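Local coordinates for decapping and exoribonuclease protein 1 (Kluyveromyces lactis, PDB 4GPS), which removes NAD caps and methylguanosine caps from RNA 5' ends and degrades RNA as a metal-dependent 5'-3' exoribonuclease, at residues 202-212 with 381-392. Numbering follows the deposited sequence.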
loop_
_atom_site.group_PDB
_atom_site.type_symbol
_atom_site.label_atom_id
_atom_site.label_comp_id
_atom_site.label_asym_id
_atom_site.label_seq_id
_atom_site.Cartn_x
_atom_site.Cartn_y
_atom_site.Cartn_z
ATOM N N MET A 202 -3.087 -14.450 -10.487
ATOM C CA MET A 202 -2.179 -15.013 -9.514
ATOM C C MET A 202 -1.617 -16.250 -10.139
ATOM O O MET A 202 -2.361 -17.167 -10.511
ATOM C CB MET A 202 -2.918 -15.308 -8.207
ATOM C CG MET A 202 -3.366 -14.020 -7.541
ATOM S SD MET A 202 -4.048 -14.094 -5.875
ATOM C CE MET A 202 -2.956 -15.123 -5.166
ATOM N N THR A 203 -0.294 -16.242 -10.287
ATOM C CA THR A 203 0.421 -17.331 -10.913
ATOM C C THR A 203 1.171 -18.216 -9.929
ATOM O O THR A 203 2.015 -17.734 -9.178
ATOM C CB THR A 203 1.456 -16.793 -11.963
ATOM O OG1 THR A 203 0.771 -16.064 -12.995
ATOM C CG2 THR A 203 2.233 -17.957 -12.588
ATOM N N VAL A 204 0.867 -19.513 -9.933
ATOM C CA VAL A 204 1.581 -20.447 -9.071
ATOM C C VAL A 204 2.815 -20.839 -9.861
ATOM O O VAL A 204 2.723 -21.601 -10.834
ATOM C CB VAL A 204 0.772 -21.731 -8.783
ATOM C CG1 VAL A 204 1.646 -22.739 -8.038
ATOM C CG2 VAL A 204 -0.464 -21.401 -7.964
ATOM N N GLN A 205 3.969 -20.316 -9.448
ATOM C CA GLN A 205 5.211 -20.613 -10.158
ATOM C C GLN A 205 5.669 -22.054 -9.897
ATOM O O GLN A 205 5.203 -22.716 -8.974
ATOM C CB GLN A 205 6.314 -19.629 -9.734
ATOM C CG GLN A 205 5.847 -18.180 -9.677
ATOM C CD GLN A 205 6.936 -17.219 -9.216
ATOM O OE1 GLN A 205 7.752 -17.550 -8.331
ATOM N NE2 GLN A 205 6.952 -16.011 -9.805
ATOM N N PRO A 206 6.591 -22.559 -10.722
ATOM C CA PRO A 206 7.059 -23.932 -10.502
ATOM C C PRO A 206 7.712 -24.148 -9.147
ATOM O O PRO A 206 7.744 -25.283 -8.659
ATOM C CB PRO A 206 8.001 -24.191 -11.678
ATOM C CG PRO A 206 8.307 -22.817 -12.234
ATOM C CD PRO A 206 7.030 -22.040 -12.029
ATOM N N ASP A 207 8.222 -23.082 -8.523
ATOM C CA ASP A 207 8.816 -23.244 -7.200
ATOM C C ASP A 207 7.737 -23.188 -6.092
ATOM O O ASP A 207 8.018 -23.261 -4.893
ATOM C CB ASP A 207 9.933 -22.214 -6.958
ATOM C CG ASP A 207 9.450 -20.754 -6.932
ATOM O OD1 ASP A 207 8.240 -20.428 -7.108
ATOM O OD2 ASP A 207 10.349 -19.916 -6.724
ATOM N N LYS A 208 6.488 -23.049 -6.524
ATOM C CA LYS A 208 5.337 -23.037 -5.628
ATOM C C LYS A 208 5.046 -21.726 -4.909
ATOM O O LYS A 208 4.105 -21.642 -4.111
ATOM C CB LYS A 208 5.442 -24.212 -4.650
ATOM C CG LYS A 208 5.354 -25.572 -5.373
ATOM C CD LYS A 208 4.013 -25.703 -6.106
ATOM C CE LYS A 208 4.006 -26.844 -7.113
ATOM N NZ LYS A 208 4.852 -26.509 -8.317
ATOM N N ASN A 209 5.854 -20.705 -5.177
ATOM C CA ASN A 209 5.579 -19.400 -4.604
ATOM C C ASN A 209 4.562 -18.789 -5.588
ATOM O O ASN A 209 4.448 -19.248 -6.716
ATOM C CB ASN A 209 6.874 -18.594 -4.488
ATOM C CG ASN A 209 7.704 -19.050 -3.321
ATOM O OD1 ASN A 209 8.948 -19.085 -3.367
ATOM N ND2 ASN A 209 7.012 -19.413 -2.248
ATOM N N ILE A 210 3.815 -17.787 -5.156
ATOM C CA ILE A 210 2.781 -17.182 -5.989
ATOM C C ILE A 210 3.027 -15.721 -6.374
ATOM O O ILE A 210 3.261 -14.856 -5.524
ATOM C CB ILE A 210 1.414 -17.289 -5.273
ATOM C CG1 ILE A 210 1.082 -18.762 -5.014
ATOM C CG2 ILE A 210 0.324 -16.644 -6.116
ATOM C CD1 ILE A 210 -0.026 -19.006 -4.025
ATOM N N LEU A 211 2.942 -15.449 -7.671
ATOM C CA LEU A 211 3.139 -14.106 -8.178
ATOM C C LEU A 211 1.796 -13.468 -8.451
ATOM O O LEU A 211 0.992 -14.026 -9.179
ATOM C CB LEU A 211 3.937 -14.151 -9.482
ATOM C CG LEU A 211 4.145 -12.809 -10.182
ATOM C CD1 LEU A 211 4.904 -11.866 -9.276
ATOM C CD2 LEU A 211 4.927 -13.031 -11.473
ATOM N N ILE A 212 1.549 -12.304 -7.865
ATOM C CA ILE A 212 0.295 -11.580 -8.087
ATOM C C ILE A 212 0.539 -10.500 -9.140
ATOM O O ILE A 212 1.596 -9.860 -9.132
ATOM C CB ILE A 212 -0.187 -10.873 -6.797
ATOM C CG1 ILE A 212 -0.385 -11.895 -5.684
ATOM C CG2 ILE A 212 -1.484 -10.113 -7.068
ATOM C CD1 ILE A 212 -0.967 -11.326 -4.415
ATOM N N PHE A 381 -5.846 -14.628 2.617
ATOM C CA PHE A 381 -4.566 -15.114 2.144
ATOM C C PHE A 381 -4.391 -16.609 2.379
ATOM O O PHE A 381 -3.823 -17.292 1.544
ATOM C CB PHE A 381 -3.409 -14.277 2.684
ATOM C CG PHE A 381 -3.092 -13.105 1.812
ATOM C CD1 PHE A 381 -2.302 -13.264 0.687
ATOM C CD2 PHE A 381 -3.630 -11.846 2.086
ATOM C CE1 PHE A 381 -2.041 -12.177 -0.157
ATOM C CE2 PHE A 381 -3.383 -10.775 1.263
ATOM C CZ PHE A 381 -2.586 -10.930 0.134
ATOM N N GLN A 382 -4.940 -17.121 3.475
ATOM C CA GLN A 382 -4.848 -18.542 3.764
ATOM C C GLN A 382 -5.774 -19.252 2.782
ATOM O O GLN A 382 -5.429 -20.281 2.204
ATOM C CB GLN A 382 -5.278 -18.823 5.211
ATOM C CG GLN A 382 -5.106 -20.279 5.663
ATOM C CD GLN A 382 -3.659 -20.758 5.569
ATOM O OE1 GLN A 382 -2.732 -19.965 5.675
ATOM N NE2 GLN A 382 -3.470 -22.063 5.372
ATOM N N VAL A 383 -6.954 -18.690 2.565
ATOM C CA VAL A 383 -7.878 -19.296 1.621
ATOM C C VAL A 383 -7.238 -19.318 0.208
ATOM O O VAL A 383 -7.218 -20.368 -0.459
ATOM C CB VAL A 383 -9.230 -18.531 1.651
ATOM C CG1 VAL A 383 -10.122 -18.969 0.505
ATOM C CG2 VAL A 383 -9.923 -18.770 3.003
ATOM N N LEU A 384 -6.685 -18.185 -0.230
ATOM C CA LEU A 384 -6.037 -18.094 -1.544
ATOM C C LEU A 384 -4.853 -19.063 -1.711
ATOM O O LEU A 384 -4.690 -19.684 -2.766
ATOM C CB LEU A 384 -5.541 -16.670 -1.813
ATOM C CG LEU A 384 -6.606 -15.621 -2.093
ATOM C CD1 LEU A 384 -6.021 -14.237 -1.983
ATOM C CD2 LEU A 384 -7.194 -15.851 -3.477
ATOM N N LYS A 385 -4.033 -19.197 -0.671
ATOM C CA LYS A 385 -2.880 -20.080 -0.753
ATOM C C LYS A 385 -3.277 -21.541 -0.901
ATOM O O LYS A 385 -2.824 -22.224 -1.818
ATOM C CB LYS A 385 -1.998 -19.908 0.471
ATOM C CG LYS A 385 -0.674 -20.608 0.312
ATOM C CD LYS A 385 -0.673 -21.966 0.944
ATOM C CE LYS A 385 -0.530 -21.853 2.441
ATOM N NZ LYS A 385 -0.247 -23.194 3.016
ATOM N N GLN A 386 -4.127 -22.016 0.005
ATOM C CA GLN A 386 -4.595 -23.399 -0.019
ATOM C C GLN A 386 -5.270 -23.757 -1.343
ATOM O O GLN A 386 -4.990 -24.804 -1.937
ATOM C CB GLN A 386 -5.572 -23.658 1.148
ATOM C CG GLN A 386 -4.877 -23.862 2.504
ATOM C CD GLN A 386 -3.839 -24.991 2.466
ATOM O OE1 GLN A 386 -4.193 -26.174 2.507
ATOM N NE2 GLN A 386 -2.552 -24.626 2.362
ATOM N N ASN A 387 -6.140 -22.866 -1.812
ATOM C CA ASN A 387 -6.854 -23.115 -3.035
ATOM C C ASN A 387 -6.054 -22.939 -4.329
ATOM O O ASN A 387 -6.243 -23.713 -5.287
ATOM C CB ASN A 387 -8.144 -22.290 -3.038
ATOM C CG ASN A 387 -9.211 -22.898 -2.135
ATOM O OD1 ASN A 387 -9.690 -23.998 -2.390
ATOM N ND2 ASN A 387 -9.576 -22.194 -1.081
ATOM N N LEU A 388 -5.153 -21.964 -4.394
ATOM C CA LEU A 388 -4.399 -21.863 -5.642
ATOM C C LEU A 388 -3.464 -23.062 -5.732
ATOM O O LEU A 388 -3.224 -23.570 -6.828
ATOM C CB LEU A 388 -3.610 -20.552 -5.747
ATOM C CG LEU A 388 -4.537 -19.362 -5.969
ATOM C CD1 LEU A 388 -3.838 -18.085 -5.665
ATOM C CD2 LEU A 388 -5.018 -19.375 -7.385
ATOM N N LEU A 389 -2.953 -23.536 -4.594
ATOM C CA LEU A 389 -2.055 -24.685 -4.646
ATOM C C LEU A 389 -2.835 -25.945 -5.008
ATOM O O LEU A 389 -2.385 -26.741 -5.826
ATOM C CB LEU A 389 -1.334 -24.889 -3.318
ATOM C CG LEU A 389 -0.328 -23.796 -2.979
ATOM C CD1 LEU A 389 0.380 -24.184 -1.707
ATOM C CD2 LEU A 389 0.657 -23.607 -4.130
ATOM N N LEU A 390 -4.006 -26.117 -4.402
ATOM C CA LEU A 390 -4.824 -27.271 -4.689
ATOM C C LEU A 390 -5.179 -27.321 -6.185
ATOM O O LEU A 390 -4.976 -28.343 -6.843
ATOM C CB LEU A 390 -6.099 -27.230 -3.849
ATOM C CG LEU A 390 -7.030 -28.415 -4.104
ATOM C CD1 LEU A 390 -6.240 -29.679 -3.834
ATOM C CD2 LEU A 390 -8.274 -28.352 -3.215
ATOM N N LEU A 391 -5.691 -26.213 -6.722
ATOM C CA LEU A 391 -6.075 -26.160 -8.133
ATOM C C LEU A 391 -4.924 -26.349 -9.107
ATOM O O LEU A 391 -5.116 -26.932 -10.156
ATOM C CB LEU A 391 -6.762 -24.833 -8.465
ATOM C CG LEU A 391 -8.177 -24.593 -7.947
ATOM C CD1 LEU A 391 -8.648 -23.223 -8.362
ATOM C CD2 LEU A 391 -9.101 -25.666 -8.484
ATOM N N SER A 392 -3.732 -25.879 -8.753
ATOM C CA SER A 392 -2.585 -25.970 -9.654
ATOM C C SER A 392 -1.983 -27.360 -9.841
ATOM O O SER A 392 -1.322 -27.607 -10.853
ATOM C CB SER A 392 -1.476 -24.971 -9.243
ATOM O OG SER A 392 -0.689 -25.437 -8.150
#
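Val204 and Ser392 bring the hairpin 202-212 and the helix 381-392 together, their CA atoms 6.9 Å apart. Strand 202-204 crosses the helix at -56°, with the axes 9.2 Å apart. The hairpin closes through a type I turn from Gln205 to Lys208. Just past it, the backbone N of Asn209 bonds to Asp207 OD1, an Asx turn. No hydrogen bond joins the two segments; the contact is mostly apolar packing. Val204 spreads its two methyls over Leu388, Leu389 and Ser392, one turn of the helix. CG1, anti to the backbone N (chi1 172°), lies 3.6 Å from Ser392 OG and also meets Leu389 CD2. CG2, beside the backbone N, rests over Leu388 O and packs on Leu388 CB at 3.9 Å. Ser392 OG bonds back to Leu389 O, one turn earlier, at 3.2 Å. This ties down the hydroxyl beside the valine. Met202 and Leu388 run across each other at about a right angle. Met202 CB is 3.9 Å from Leu388 CD1, and Met202 SD lies near Leu384 CD2. Ile210 CD1 reaches the same Leu388 methyl from the second strand, at 4.3 Å. Further along, Ile212 CD1 approaches the edge of the Phe381 ring, close to its plane. At the turn, Leu389 CD2 lies against Lys208 O, 4.0 Å away. The contact is plain, largely buried packing of helix 370-393 on a strand pair of the nuclease fold, away from the annotated sites. Phe178 of strand 176-181 meets Phe381 edge-to-face, while Phe400 and Ile412 of strands 399-404 and 409-414 extend the apolar surface under Leu388.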